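Local coordinates for protein escJ (Escherichia coli, PDB 1YJ7) that probably forms part of the membrane-associated molecular platform on which the type III secretion system of enteropathogenic E. coli is assembled, at residues A19-N24 against V48-I53; V26-E31 against M38-A43. The protein carries 3 engineered substitutions. One frame throughout, in Å; residues are numbered along the deposited sequence.

Interaction 1 (A19-N24 against V48-I53)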
loop_
_atom_site.group_PDB
_atom_site.type_symbol
_atom_site.label_atom_id
_atom_site.label_comp_id
_atom_site.label_asym_id
_atom_site.label_seq_id
_atom_site.Cartn_x
_atom_site.Cartn_y
_atom_site.Cartn_z
ATOM N N ALA D 19 -28.818 2.540 -14.357
ATOM C CA ALA D 19 -29.793 1.456 -14.404
ATOM C C ALA D 19 -29.725 0.545 -13.174
ATOM O O ALA D 19 -30.748 0.136 -12.624
ATOM C CB ALA D 19 -29.622 0.635 -15.689
ATOM N N LEU D 20 -28.508 0.225 -12.738
ATOM C CA LEU D 20 -28.325 -0.619 -11.577
ATOM C C LEU D 20 -28.956 0.037 -10.345
ATOM O O LEU D 20 -29.672 -0.617 -9.576
ATOM C CB LEU D 20 -26.832 -0.896 -11.354
ATOM C CG LEU D 20 -26.412 -1.577 -10.051
ATOM C CD1 LEU D 20 -27.057 -2.974 -9.928
ATOM C CD2 LEU D 20 -24.912 -1.653 -10.024
ATOM N N LEU D 21 -28.688 1.325 -10.159
ATOM C CA LEU D 21 -29.196 2.053 -8.995
ATOM C C LEU D 21 -30.718 2.189 -9.054
ATOM O O LEU D 21 -31.404 1.939 -8.059
ATOM C CB LEU D 21 -28.520 3.413 -8.851
ATOM C CG LEU D 21 -27.040 3.325 -8.444
ATOM C CD1 LEU D 21 -26.417 4.684 -8.509
ATOM C CD2 LEU D 21 -26.873 2.724 -7.061
ATOM N N LEU D 22 -31.246 2.534 -10.227
ATOM C CA LEU D 22 -32.699 2.685 -10.398
ATOM C C LEU D 22 -33.435 1.377 -10.137
ATOM O O LEU D 22 -34.528 1.377 -9.548
ATOM C CB LEU D 22 -33.029 3.210 -11.794
ATOM C CG LEU D 22 -32.710 4.667 -12.067
ATOM C CD1 LEU D 22 -32.935 4.977 -13.534
ATOM C CD2 LEU D 22 -33.533 5.610 -11.187
ATOM N N SER D 23 -32.821 0.259 -10.507
ATOM C CA SER D 23 -33.441 -1.045 -10.326
ATOM C C SER D 23 -33.478 -1.462 -8.849
ATOM O O SER D 23 -34.219 -2.364 -8.477
ATOM C CB SER D 23 -32.746 -2.103 -11.175
ATOM O OG SER D 23 -31.494 -2.449 -10.628
ATOM N N ASN D 24 -32.670 -0.793 -8.028
ATOM C CA ASN D 24 -32.660 -0.969 -6.577
ATOM C C ASN D 24 -33.395 0.143 -5.852
ATOM O O ASN D 24 -33.228 0.329 -4.636
ATOM C CB ASN D 24 -31.212 -1.036 -6.077
ATOM C CG ASN D 24 -30.580 -2.365 -6.345
ATOM O OD1 ASN D 24 -30.768 -3.307 -5.583
ATOM N ND2 ASN D 24 -29.846 -2.475 -7.446
ATOM N N VAL D 48 -25.110 6.177 1.094
ATOM C CA VAL D 48 -24.425 4.977 1.588
ATOM C C VAL D 48 -24.901 3.732 0.846
ATOM O O VAL D 48 -24.097 2.911 0.433
ATOM C CB VAL D 48 -24.591 4.793 3.114
ATOM C CG1 VAL D 48 -24.058 3.440 3.564
ATOM C CG2 VAL D 48 -23.881 5.928 3.845
ATOM N N ARG D 49 -26.210 3.618 0.662
ATOM C CA ARG D 49 -26.786 2.491 -0.048
ATOM C C ARG D 49 -26.270 2.448 -1.487
ATOM O O ARG D 49 -25.941 1.378 -1.995
ATOM C CB ARG D 49 -28.314 2.570 -0.004
ATOM C CG ARG D 49 -29.034 1.354 -0.546
ATOM C CD ARG D 49 -30.475 1.253 -0.045
ATOM N NE ARG D 49 -31.276 2.417 -0.448
ATOM C CZ ARG D 49 -32.198 2.416 -1.415
ATOM N NH1 ARG D 49 -32.456 1.323 -2.116
ATOM N NH2 ARG D 49 -32.859 3.531 -1.694
ATOM N N ALA D 50 -26.170 3.609 -2.121
ATOM C CA ALA D 50 -25.695 3.694 -3.502
ATOM C C ALA D 50 -24.249 3.224 -3.640
ATOM O O ALA D 50 -23.926 2.468 -4.534
ATOM C CB ALA D 50 -25.837 5.098 -4.037
ATOM N N ILE D 51 -23.384 3.697 -2.759
ATOM C CA ILE D 51 -21.995 3.296 -2.785
ATOM C C ILE D 51 -21.836 1.790 -2.511
ATOM O O ILE D 51 -20.970 1.134 -3.118
ATOM C CB ILE D 51 -21.192 4.177 -1.787
ATOM C CG1 ILE D 51 -21.175 5.629 -2.291
ATOM C CG2 ILE D 51 -19.760 3.658 -1.624
ATOM C CD1 ILE D 51 -20.629 5.836 -3.685
ATOM N N THR D 52 -22.661 1.241 -1.628
ATOM C CA THR D 52 -22.610 -0.201 -1.333
ATOM C C THR D 52 -22.953 -0.996 -2.599
ATOM O O THR D 52 -22.238 -1.926 -2.974
ATOM C CB THR D 52 -23.564 -0.572 -0.193
ATOM O OG1 THR D 52 -23.169 0.110 1.015
ATOM C CG2 THR D 52 -23.477 -2.078 0.150
ATOM N N ILE D 53 -24.035 -0.602 -3.256
ATOM C CA ILE D 53 -24.482 -1.263 -4.481
ATOM C C ILE D 53 -23.429 -1.145 -5.566
ATOM O O ILE D 53 -23.094 -2.136 -6.217
ATOM C CB ILE D 53 -25.853 -0.670 -4.967
ATOM C CG1 ILE D 53 -26.966 -1.080 -4.014
ATOM C CG2 ILE D 53 -26.186 -1.175 -6.403
ATOM C CD1 ILE D 53 -28.225 -0.235 -4.132
#
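In the beta-alpha-beta-beta-alpha unit near the N terminus, L20, L21 and N24 from the C-terminal part of helix 11-23 and the residue after it pack against R49, A50 and I53 of helix 47-56. The segment axes come within 10.4 Å at 124°, a steep crossing nearer antiparallel than parallel. I53 is the central apolar side chain, and its two branches make most of the contact. CG2, anti to the backbone N, lies chiefly on the leucines and touches L20 CG at 3.7 Å, the side chains of L20 and I53 sliding past each other in opposite directions. CD1 lies 3.7 Å from N24 CB, the two side chains reaching toward each other tip to tip. Buried L21 sets CD2 against the backbone of the other helix, 3.9 Å from A50 CA, and touches A50 CB and I53 CG2 as well.

The N24 amide is held by the last turn of helix 11-23: CG lies beside the backbone N (chi1 -77°), and ND2 donates to L20 O at 2.8 Å, while S23 OG reaches that same oxygen from the opposite face of the carbonyl plane. The backbone oxygen N24 O takes a weak bond from R49 NH1 at 2.8 Å, bent to 130° at the hydrogen and lying near the guanidinium plane. NH2 of R49 bonds to the carbonyl of D25 and forms a salt bridge with D46, so the guanidinium joins two carbonyls just after the C-terminal end of helix 11-23, whose partial negative charge may favour the cation. The arrangement is an apolar helix-helix contact edged by polar bonds, here joining the two helices of the small alpha/beta domain of this YscJ/FliF-family protein.

Interaction 2 (V26-E31 against M38-A43). Engineered in segment 38-43: A43 (natural residue Glu).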
loop_
_atom_site.group_PDB
_atom_site.type_symbol
_atom_site.label_atom_id
_atom_site.label_comp_id
_atom_site.label_asym_id
_atom_site.label_seq_id
_atom_site.Cartn_x
_atom_site.Cartn_y
_atom_site.Cartn_z
ATOM N N VAL D 26 -33.026 3.337 -5.880
ATOM C CA VAL D 26 -32.221 4.476 -5.487
ATOM C C VAL D 26 -32.512 5.614 -6.448
ATOM O O VAL D 26 -32.408 5.436 -7.649
ATOM C CB VAL D 26 -30.709 4.153 -5.536
ATOM C CG1 VAL D 26 -29.865 5.420 -5.296
ATOM C CG2 VAL D 26 -30.375 3.077 -4.547
ATOM N N ASN D 27 -32.821 6.780 -5.901
ATOM C CA ASN D 27 -33.105 7.984 -6.683
ATOM C C ASN D 27 -31.788 8.570 -7.209
ATOM O O ASN D 27 -31.049 9.237 -6.489
ATOM C CB ASN D 27 -33.911 8.986 -5.815
ATOM C CG ASN D 27 -33.799 10.446 -6.274
ATOM O OD1 ASN D 27 -33.536 10.746 -7.443
ATOM N ND2 ASN D 27 -34.024 11.362 -5.335
ATOM N N VAL D 28 -31.506 8.325 -8.479
ATOM C CA VAL D 28 -30.287 8.839 -9.095
ATOM C C VAL D 28 -30.626 9.816 -10.223
ATOM O O VAL D 28 -31.604 9.656 -10.946
ATOM C CB VAL D 28 -29.323 7.684 -9.547
ATOM C CG1 VAL D 28 -30.061 6.574 -10.233
ATOM C CG2 VAL D 28 -28.190 8.202 -10.443
ATOM N N SER D 29 -29.824 10.856 -10.327
ATOM C CA SER D 29 -29.958 11.830 -11.388
ATOM C C SER D 29 -28.665 11.912 -12.177
ATOM O O SER D 29 -27.570 11.737 -11.639
ATOM C CB SER D 29 -30.348 13.190 -10.818
ATOM O OG SER D 29 -29.364 13.657 -9.931
ATOM N N LYS D 30 -28.810 12.157 -13.474
ATOM C CA LYS D 30 -27.698 12.209 -14.394
ATOM C C LYS D 30 -27.710 13.544 -15.114
ATOM O O LYS D 30 -28.773 14.024 -15.508
ATOM C CB LYS D 30 -27.802 11.073 -15.412
ATOM C CG LYS D 30 -26.595 10.979 -16.323
ATOM C CD LYS D 30 -26.581 9.690 -17.135
ATOM C CE LYS D 30 -27.739 9.648 -18.161
ATOM N NZ LYS D 30 -27.865 8.285 -18.806
ATOM N N GLU D 31 -26.541 14.139 -15.278
ATOM C CA GLU D 31 -26.389 15.350 -16.068
ATOM C C GLU D 31 -25.177 15.224 -16.974
ATOM O O GLU D 31 -24.172 14.595 -16.627
ATOM C CB GLU D 31 -26.340 16.616 -15.171
ATOM C CG GLU D 31 -24.994 16.961 -14.564
ATOM C CD GLU D 31 -25.107 17.686 -13.215
ATOM O OE1 GLU D 31 -24.351 17.315 -12.275
ATOM O OE2 GLU D 31 -25.944 18.629 -13.091
ATOM N N MET D 38 -20.734 12.197 -18.406
ATOM C CA MET D 38 -21.858 12.163 -17.497
ATOM C C MET D 38 -21.440 12.253 -16.032
ATOM O O MET D 38 -20.400 11.735 -15.628
ATOM C CB MET D 38 -22.647 10.876 -17.730
ATOM C CG MET D 38 -23.197 10.778 -19.135
ATOM S SD MET D 38 -24.491 12.020 -19.464
ATOM C CE MET D 38 -24.837 11.552 -21.191
ATOM N N THR D 39 -22.305 12.880 -15.257
ATOM C CA THR D 39 -22.229 12.933 -13.805
ATOM C C THR D 39 -23.462 12.288 -13.206
ATOM O O THR D 39 -24.596 12.651 -13.565
ATOM C CB THR D 39 -22.184 14.403 -13.339
ATOM O OG1 THR D 39 -20.970 15.006 -13.782
ATOM C CG2 THR D 39 -22.161 14.504 -11.811
ATOM N N LEU D 40 -23.258 11.364 -12.270
ATOM C CA LEU D 40 -24.321 10.794 -11.475
ATOM C C LEU D 40 -24.310 11.338 -10.059
ATOM O O LEU D 40 -23.246 11.492 -9.480
ATOM C CB LEU D 40 -24.193 9.265 -11.391
ATOM C CG LEU D 40 -24.317 8.521 -12.706
ATOM C CD1 LEU D 40 -24.123 7.027 -12.469
ATOM C CD2 LEU D 40 -25.658 8.798 -13.380
ATOM N N SER D 41 -25.499 11.611 -9.530
ATOM C CA SER D 41 -25.716 12.064 -8.154
ATOM C C SER D 41 -26.911 11.362 -7.546
ATOM O O SER D 41 -27.756 10.822 -8.244
ATOM C CB SER D 41 -25.944 13.587 -8.108
ATOM O OG SER D 41 -24.988 14.268 -8.892
ATOM N N VAL D 42 -26.986 11.348 -6.223
ATOM C CA VAL D 42 -28.079 10.701 -5.520
ATOM C C VAL D 42 -28.481 11.567 -4.344
ATOM O O VAL D 42 -27.701 12.401 -3.895
ATOM C CB VAL D 42 -27.676 9.304 -4.981
ATOM C CG1 VAL D 42 -27.457 8.340 -6.126
ATOM C CG2 VAL D 42 -26.409 9.421 -4.084
ATOM N N ALA D 43 -29.694 11.361 -3.846
ATOM C CA ALA D 43 -30.134 11.974 -2.591
ATOM C C ALA D 43 -29.180 11.571 -1.482
ATOM O O ALA D 43 -28.735 10.419 -1.447
ATOM C CB ALA D 43 -31.546 11.519 -2.252
#
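S29 and E31 pair with S41 and T39 through four backbone hydrogen bonds that join strands 28-32 and 38-42. S29 N donates to S41 O at 2.9 Å and S41 N returns a bond to S29 O; E31 N to T39 O and T39 N to E31 O, the latter at 2.9 Å, repeat the pattern. These are the hydrogen-bonded pairs; K30 with L40 is the non-hydrogen-bonded pair between them, and V28 with V42 is another, beyond S29-S41. Several of the same carbonyls also accept CA-H contacts, the shortest from K30 CA to T39 O at 3.2 Å.

Apolar packing dominates the face bearing V28, K30, L40 and V42. L40 CD2 lies 3.7 Å from K30 CB, the two chains running side by side in the same direction, and it also meets V28 CG2 at 3.9 Å. Farther along K30, the methylene CD approaches M38 SD at 3.9 Å, the side chains crossing at a slant. V42 CG1 touches V26 CG1 and V28 CB. Helix 11-23 covers much of this face, with L21 and L22 against V28 and M17 against L40, while F47 of helix 47-56 meets V42.

The other face is more polar. E31 and T39 point the same way side by side; chi1 of 83° sets E31 CG between the backbone N and carbonyl carbon; from there the chain extends, and OE1 is 3.6 Å from T39 CG2. S29 OG packs against S41 CB and has a weak bond to K2. Beyond the strands, N27 ND2 touches CB of the engineered A43 at 4.0 Å. The arrangement is an antiparallel beta hairpin, whose strand 38-42 also pairs with strand 3-9 to form the 1-3-2 sheet of the beta-alpha-beta-beta-alpha domain.

In the fold
From the N terminus, strand 3-9 leads into helix 11-23, whose C-terminal part provides the first side of interaction 1. The chain then turns at D25 into strand 28-32 and returns along strand 38-42, closing interaction 2 as a short hairpin before helix 47-56 supplies the second side of interaction 1. Interaction 2 is therefore nested inside the loop closed by interaction 1, their centres about 10 Å apart. They also touch directly: L21 O probably accepts a hydrogen bond from V26 N, and R49 packs on V26. Interaction 1 joins the two helices, interaction 2 two strands of the sheet, and the contacts between them bring the helix pair onto the sheet.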